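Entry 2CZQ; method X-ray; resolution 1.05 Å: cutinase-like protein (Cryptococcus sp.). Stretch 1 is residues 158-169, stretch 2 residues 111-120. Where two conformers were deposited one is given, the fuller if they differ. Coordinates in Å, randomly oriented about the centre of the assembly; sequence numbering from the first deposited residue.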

ATOM      1  N   LEU A 158       1.814  -6.856   1.572  1.00  5.50           N
ATOM      2  CA  LEU A 158       2.140  -7.369   0.260  1.00  5.97           C
ATOM      3  C   LEU A 158       2.815  -6.229  -0.474  1.00  5.82           C
ATOM      4  O   LEU A 158       2.206  -5.171  -0.669  1.00  6.36           O
ATOM      5  CB  LEU A 158       0.880  -7.789  -0.487  0.50  7.00           C
ATOM      6  CG  LEU A 158       0.495  -9.264  -0.547  0.50  7.06           C
ATOM      7  CD1 LEU A 158      -0.658  -9.424  -1.522  0.50  7.42           C
ATOM      8  CD2 LEU A 158       1.654 -10.176  -0.940  0.50  7.72           C
ATOM      9  N   ASP A 159       4.085  -6.426  -0.822  1.00  5.62           N
ATOM     10  CA  ASP A 159       4.867  -5.430  -1.544  1.00  5.61           C
ATOM     11  C   ASP A 159       5.092  -5.944  -2.965  1.00  5.39           C
ATOM     12  O   ASP A 159       5.925  -6.826  -3.211  1.00  5.67           O
ATOM     13  CB  ASP A 159       6.182  -5.142  -0.821  1.00  5.75           C
ATOM     14  CG  ASP A 159       6.892  -3.925  -1.365  1.00  5.67           C
ATOM     15  OD1 ASP A 159       6.399  -3.346  -2.364  1.00  6.71           O
ATOM     16  OD2 ASP A 159       7.946  -3.492  -0.844  1.00  6.53           O
ATOM     17  N   VAL A 160       4.302  -5.400  -3.881  1.00  5.26           N
ATOM     18  CA  VAL A 160       4.237  -5.868  -5.252  1.00  5.34           C
ATOM     19  C   VAL A 160       5.166  -5.035  -6.120  1.00  4.79           C
ATOM     20  O   VAL A 160       5.007  -3.814  -6.237  1.00  4.95           O
ATOM     21  CB  VAL A 160       2.789  -5.808  -5.783  1.00  5.65           C
ATOM     22  CG1 VAL A 160       2.701  -6.377  -7.191  1.00  6.47           C
ATOM     23  CG2 VAL A 160       1.832  -6.533  -4.840  1.00  6.52           C
ATOM     24  N   CYS A 161       6.144  -5.705  -6.716  1.00  4.90           N
ATOM     25  CA  CYS A 161       7.123  -5.048  -7.561  1.00  5.19           C
ATOM     26  C   CYS A 161       7.162  -5.780  -8.884  1.00  5.03           C
ATOM     27  O   CYS A 161       7.547  -6.950  -8.943  1.00  5.17           O
ATOM     28  CB  CYS A 161       8.506  -5.063  -6.906  1.00  5.36           C
ATOM     29  SG  CYS A 161       9.771  -4.253  -7.909  1.00  5.92           S
ATOM     30  N   ALA A 162       6.736  -5.100  -9.944  1.00  5.18           N
ATOM     31  CA  ALA A 162       6.769  -5.671 -11.283  1.00  5.38           C
ATOM     32  C   ALA A 162       8.212  -5.922 -11.680  1.00  5.42           C
ATOM     33  O   ALA A 162       9.069  -5.075 -11.459  1.00  5.63           O
ATOM     34  CB  ALA A 162       6.111  -4.726 -12.276  1.00  5.67           C
ATOM     35  N   TYR A 163       8.484  -7.080 -12.271  1.00  5.47           N
ATOM     36  CA  TYR A 163       9.832  -7.377 -12.722  1.00  5.78           C
ATOM     37  C   TYR A 163      10.320  -6.255 -13.624  1.00  5.86           C
ATOM     38  O   TYR A 163       9.663  -5.891 -14.599  1.00  6.36           O
ATOM     39  CB  TYR A 163       9.871  -8.709 -13.459  1.00  6.12           C
ATOM     40  CG  TYR A 163      11.262  -9.162 -13.818  1.00  6.50           C
ATOM     41  CD1 TYR A 163      11.897  -8.692 -14.971  1.00  7.44           C
ATOM     42  CD2 TYR A 163      11.949 -10.052 -13.003  1.00  7.22           C
ATOM     43  CE1 TYR A 163      13.179  -9.110 -15.306  1.00  8.56           C
ATOM     44  CE2 TYR A 163      13.230 -10.483 -13.335  1.00  7.91           C
ATOM     45  CZ  TYR A 163      13.839 -10.004 -14.489  1.00  8.35           C
ATOM     46  OH  TYR A 163      15.109 -10.413 -14.835  1.00 10.57           O
ATOM     47  N   GLY A 164      11.478  -5.703 -13.294  1.00  5.78           N
ATOM     48  CA  GLY A 164      12.043  -4.651 -14.107  1.00  5.97           C
ATOM     49  C   GLY A 164      11.505  -3.252 -13.880  1.00  5.47           C
ATOM     50  O   GLY A 164      11.861  -2.349 -14.634  1.00  6.05           O
ATOM     51  N   ASP A 165      10.673  -3.051 -12.857  1.00  5.47           N
ATOM     52  CA  ASP A 165      10.292  -1.703 -12.437  1.00  5.23           C
ATOM     53  C   ASP A 165      11.501  -1.094 -11.729  1.00  5.24           C
ATOM     54  O   ASP A 165      11.865  -1.541 -10.652  1.00  5.40           O
ATOM     55  CB  ASP A 165       9.081  -1.798 -11.498  1.00  5.43           C
ATOM     56  CG  ASP A 165       8.747  -0.489 -10.811  1.00  5.00           C
ATOM     57  OD1 ASP A 165       9.537   0.479 -10.899  1.00  5.37           O
ATOM     58  OD2 ASP A 165       7.679  -0.366 -10.167  1.00  5.23           O
ATOM     59  N   GLY A 166      12.128  -0.089 -12.337  1.00  5.23           N
ATOM     60  CA  GLY A 166      13.374   0.454 -11.819  1.00  5.66           C
ATOM     61  C   GLY A 166      13.300   1.162 -10.477  1.00  5.32           C
ATOM     62  O   GLY A 166      14.337   1.451  -9.882  1.00  5.79           O
ATOM     63  N   VAL A 167      12.091   1.456 -10.005  1.00  5.07           N
ATOM     64  CA  VAL A 167      11.921   2.139  -8.726  1.00  4.91           C
ATOM     65  C   VAL A 167      12.035   1.159  -7.548  1.00  4.77           C
ATOM     66  O   VAL A 167      12.671   1.469  -6.537  1.00  5.36           O
ATOM     67  CB  VAL A 167      10.585   2.915  -8.690  1.00  5.05           C
ATOM     68  CG1 VAL A 167      10.345   3.537  -7.327  1.00  5.34           C
ATOM     69  CG2 VAL A 167      10.563   3.984  -9.784  1.00  5.69           C
ATOM     70  N   CYS A 168      11.409  -0.009  -7.685  1.00  4.73           N
ATOM     71  CA  CYS A 168      11.442  -1.042  -6.650  1.00  4.93           C
ATOM     72  C   CYS A 168      12.444  -2.163  -6.923  1.00  4.92           C
ATOM     73  O   CYS A 168      12.784  -2.916  -6.008  1.00  5.38           O
ATOM     74  CB  CYS A 168      10.039  -1.619  -6.405  1.00  4.92           C
ATOM     75  SG  CYS A 168       9.217  -2.277  -7.862  1.00  5.42           S
ATOM     76  N   ASP A 169      12.910  -2.249  -8.173  1.00  5.12           N
ATOM     77  CA  ASP A 169      13.770  -3.329  -8.647  1.00  5.48           C
ATOM     78  C   ASP A 169      14.955  -2.722  -9.396  1.00  5.58           C
ATOM     79  O   ASP A 169      14.939  -2.585 -10.627  1.00  5.96           O
ATOM     80  CB  ASP A 169      12.959  -4.258  -9.560  1.00  5.74           C
ATOM     81  CG  ASP A 169      13.772  -5.381 -10.164  1.00  5.26           C
ATOM     82  OD1 ASP A 169      14.995  -5.486  -9.911  1.00  5.95           O
ATOM     83  OD2 ASP A 169      13.205  -6.207 -10.913  1.00  5.76           O
TER
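Stretch 2 111-120: VFLIGNPDHK

Stretch 2 enters as a β-strand, residues 111-114, and runs beside strand 158-160 in the same direction: the two N-to-C axes differ by 10° and approach to 4.7 Å. The register follows from the CA-CA pairs, L158 with F112 at 5.0 Å, D159 with L113 at 4.7 Å and V160 with I114 at 4.8 Å. The hydrogen bonds confirm a parallel ladder, since L158 and V160 use both their N and O atoms toward stretch 2. L158 N donates to V111 O (2.8 Å) and L158 O accepts from L113 N (2.9 Å); V160 N donates to L113 O (2.8 Å), and V160 O accepts from G115 N at a longer 3.2 Å and a more bent 149°, just where the strand gives way to loop.

On the sheet face carrying L158, V160, F112 and I114, the packing is apolar. The F112 ring, at chi1 -178°, meets two neighbours obliquely: L158 CB lies 4.0 Å from F112 CD1 and V160 CG2 lies 3.6 Å from F112 CE1. V160 also fits against I114, with V160 CB 3.8 Å from I114 CG2, although the end of the I114 side chain leads away.

The face of D159 and L113 is polar where D159 reaches forward. D159 OD2 accepts from N116 ND2 at 2.8 Å and 173°, a nearly linear bond, while D159 OD1 rests 3.6 Å from L113 CB. Water fills the remaining gap: one molecule accepts from N116 N (2.8 Å) and donates to D159 OD1 (2.6 Å) and V160 O (2.8 Å), tying the loop of stretch 2 to the end of the strand.

Beyond the strand, G115 turns at phi/psi 57/48, a positive phi that favours glycine. The shape of the contact agrees: D165 OD2 approaches G115 CA to 3.4 Å, and an ideal CB there would lie only 3.3 Å from that oxygen.

The type I turn from N116 to H119, with H119 N bonded to N116 O at 3.1 Å, then folds stretch 2 against the disulfide loop. C168 CB presses to 3.2 Å from N116 O, and V167 CG1 meets P117 CG at 3.7 Å. H119 points toward stretch 1 and has 75 Å² covered by it. The C161-C168 disulfide (SG-SG 2.0 Å) is the bump beside its ring: C161 SG stands over one face, 4.6 Å from the H119 ring centroid and 18° off the normal, whereas C168 SG is oblique at 5.4 Å from that centroid. In all, 680 Å² is buried, both sides summed.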

ATOM      1  N   VAL A 111      -1.395  -4.028   4.459  1.00  4.88           N
ATOM      2  CA  VAL A 111      -0.662  -2.976   3.770  1.00  4.96           C
ATOM      3  C   VAL A 111      -0.341  -3.512   2.379  1.00  4.73           C
ATOM      4  O   VAL A 111       0.213  -4.610   2.247  1.00  5.24           O
ATOM      5  CB  VAL A 111       0.638  -2.614   4.514  1.00  5.03           C
ATOM      6  CG1 VAL A 111       1.406  -1.541   3.759  1.00  5.53           C
ATOM      7  CG2 VAL A 111       0.336  -2.153   5.934  1.00  5.65           C
ATOM      8  N   PHE A 112      -0.715  -2.754   1.352  1.00  4.53           N
ATOM      9  CA  PHE A 112      -0.537  -3.173  -0.024  1.00  4.53           C
ATOM     10  C   PHE A 112       0.232  -2.096  -0.767  1.00  4.26           C
ATOM     11  O   PHE A 112      -0.241  -0.964  -0.900  1.00  4.92           O
ATOM     12  CB  PHE A 112      -1.900  -3.417  -0.673  1.00  4.85           C
ATOM     13  CG  PHE A 112      -1.808  -3.905  -2.084  1.00  5.23           C
ATOM     14  CD1 PHE A 112      -1.627  -5.255  -2.366  1.00  6.06           C
ATOM     15  CD2 PHE A 112      -1.886  -3.006  -3.144  1.00  6.16           C
ATOM     16  CE1 PHE A 112      -1.524  -5.695  -3.677  1.00  6.91           C
ATOM     17  CE2 PHE A 112      -1.785  -3.438  -4.455  1.00  7.47           C
ATOM     18  CZ  PHE A 112      -1.607  -4.780  -4.722  1.00  7.35           C
ATOM     19  N   LEU A 113       1.423  -2.452  -1.231  1.00  4.42           N
ATOM     20  CA  LEU A 113       2.335  -1.504  -1.865  1.00  4.52           C
ATOM     21  C   LEU A 113       2.619  -1.916  -3.292  1.00  4.45           C
ATOM     22  O   LEU A 113       2.736  -3.109  -3.578  1.00  4.85           O
ATOM     23  CB  LEU A 113       3.658  -1.433  -1.093  1.00  4.80           C
ATOM     24  CG  LEU A 113       3.555  -1.199   0.416  1.00  4.98           C
ATOM     25  CD1 LEU A 113       4.903  -1.360   1.082  1.00  6.31           C
ATOM     26  CD2 LEU A 113       2.960   0.169   0.727  1.00  6.01           C
ATOM     27  N   ILE A 114       2.725  -0.931  -4.183  1.00  4.58           N
ATOM     28  CA  ILE A 114       3.147  -1.166  -5.560  1.00  4.74           C
ATOM     29  C   ILE A 114       4.220  -0.167  -5.947  1.00  4.38           C
ATOM     30  O   ILE A 114       4.151   1.014  -5.593  1.00  4.55           O
ATOM     31  CB  ILE A 114       1.964  -1.102  -6.569  1.00  4.93           C
ATOM     32  CG1 ILE A 114       1.013   0.056  -6.241  1.00  5.14           C
ATOM     33  CG2 ILE A 114       1.227  -2.432  -6.605  1.00  5.56           C
ATOM     34  CD1 ILE A 114       0.022   0.373  -7.347  1.00  5.69           C
ATOM     35  N   GLY A 115       5.229  -0.642  -6.669  1.00  4.62           N
ATOM     36  CA  GLY A 115       6.294   0.238  -7.123  1.00  4.92           C
ATOM     37  C   GLY A 115       6.994   0.967  -5.984  1.00  4.67           C
ATOM     38  O   GLY A 115       7.213   2.176  -6.040  1.00  4.94           O
ATOM     39  N   ASN A 116       7.357   0.216  -4.951  1.00  4.66           N
ATOM     40  CA  ASN A 116       7.847   0.783  -3.698  1.00  4.63           C
ATOM     41  C   ASN A 116       9.315   1.200  -3.762  1.00  4.58           C
ATOM     42  O   ASN A 116      10.182   0.339  -3.883  1.00  4.55           O
ATOM     43  CB  ASN A 116       7.665  -0.278  -2.609  1.00  4.96           C
ATOM     44  CG  ASN A 116       8.079   0.195  -1.241  1.00  4.59           C
ATOM     45  OD1 ASN A 116       8.259   1.393  -0.993  1.00  5.11           O
ATOM     46  ND2 ASN A 116       8.227  -0.757  -0.323  1.00  5.26           N
ATOM     47  N   PRO A 117       9.626   2.494  -3.640  1.00  4.39           N
ATOM     48  CA  PRO A 117      11.032   2.918  -3.600  1.00  4.76           C
ATOM     49  C   PRO A 117      11.784   2.296  -2.422  1.00  4.55           C
ATOM     50  O   PRO A 117      13.008   2.177  -2.476  1.00  4.93           O
ATOM     51  CB  PRO A 117      10.938   4.436  -3.413  1.00  5.38           C
ATOM     52  CG  PRO A 117       9.572   4.808  -3.896  1.00  5.37           C
ATOM     53  CD  PRO A 117       8.711   3.644  -3.516  1.00  4.73           C
ATOM     54  N   ASP A 118      11.053   1.904  -1.380  1.00  4.50           N
ATOM     55  CA  ASP A 118      11.650   1.334  -0.175  1.00  4.76           C
ATOM     56  C   ASP A 118      11.661  -0.191  -0.182  1.00  4.81           C
ATOM     57  O   ASP A 118      11.832  -0.818   0.862  1.00  5.18           O
ATOM     58  CB  ASP A 118      10.910   1.831   1.064  1.00  5.04           C
ATOM     59  CG  ASP A 118      10.976   3.319   1.220  1.00  5.35           C
ATOM     60  OD1 ASP A 118      11.875   3.944   0.597  1.00  5.46           O
ATOM     61  OD2 ASP A 118      10.165   3.924   1.953  1.00  6.07           O
ATOM     62  N   HIS A 119      11.479  -0.785  -1.355  1.00  4.82           N
ATOM     63  CA  HIS A 119      11.476  -2.232  -1.497  1.00  4.95           C
ATOM     64  C   HIS A 119      12.788  -2.809  -0.953  1.00  5.01           C
ATOM     65  O   HIS A 119      13.869  -2.319  -1.278  1.00  5.29           O
ATOM     66  CB  HIS A 119      11.261  -2.553  -2.973  1.00  5.06           C
ATOM     67  CG  HIS A 119      11.079  -4.001  -3.270  1.00  5.33           C
ATOM     68  ND1 HIS A 119       9.856  -4.594  -3.498  1.00  7.07           N
ATOM     69  CD2 HIS A 119      12.002  -4.977  -3.408  1.00  5.04           C
ATOM     70  CE1 HIS A 119      10.045  -5.877  -3.764  1.00  5.20           C
ATOM     71  NE2 HIS A 119      11.336  -6.133  -3.714  1.00  7.41           N
ATOM     72  N   LYS A 120      12.680  -3.839  -0.116  1.00  5.28           N
ATOM     73  CA  LYS A 120      13.842  -4.405   0.559  1.00  5.74           C
ATOM     74  C   LYS A 120      14.032  -5.863   0.188  1.00  5.50           C
ATOM     75  O   LYS A 120      13.140  -6.682   0.395  1.00  5.54           O
ATOM     76  CB  LYS A 120      13.704  -4.280   2.078  1.00  6.20           C
ATOM     77  CG  LYS A 120      14.825  -4.993   2.836  1.00  8.03           C
ATOM     78  CD  LYS A 120      14.705  -4.851   4.340  1.00 11.00           C
ATOM     79  CE  LYS A 120      15.564  -5.866   5.073  1.00 13.64           C
ATOM     80  NZ  LYS A 120      17.013  -5.589   4.904  1.00 16.04           N
TER
HETATM   81  O   HOH W   1       7.114  -2.614  -4.808  1.00  5.60           O
HETATM   82  O   HOH W   2       9.942  -4.663   0.542  1.00  5.29           O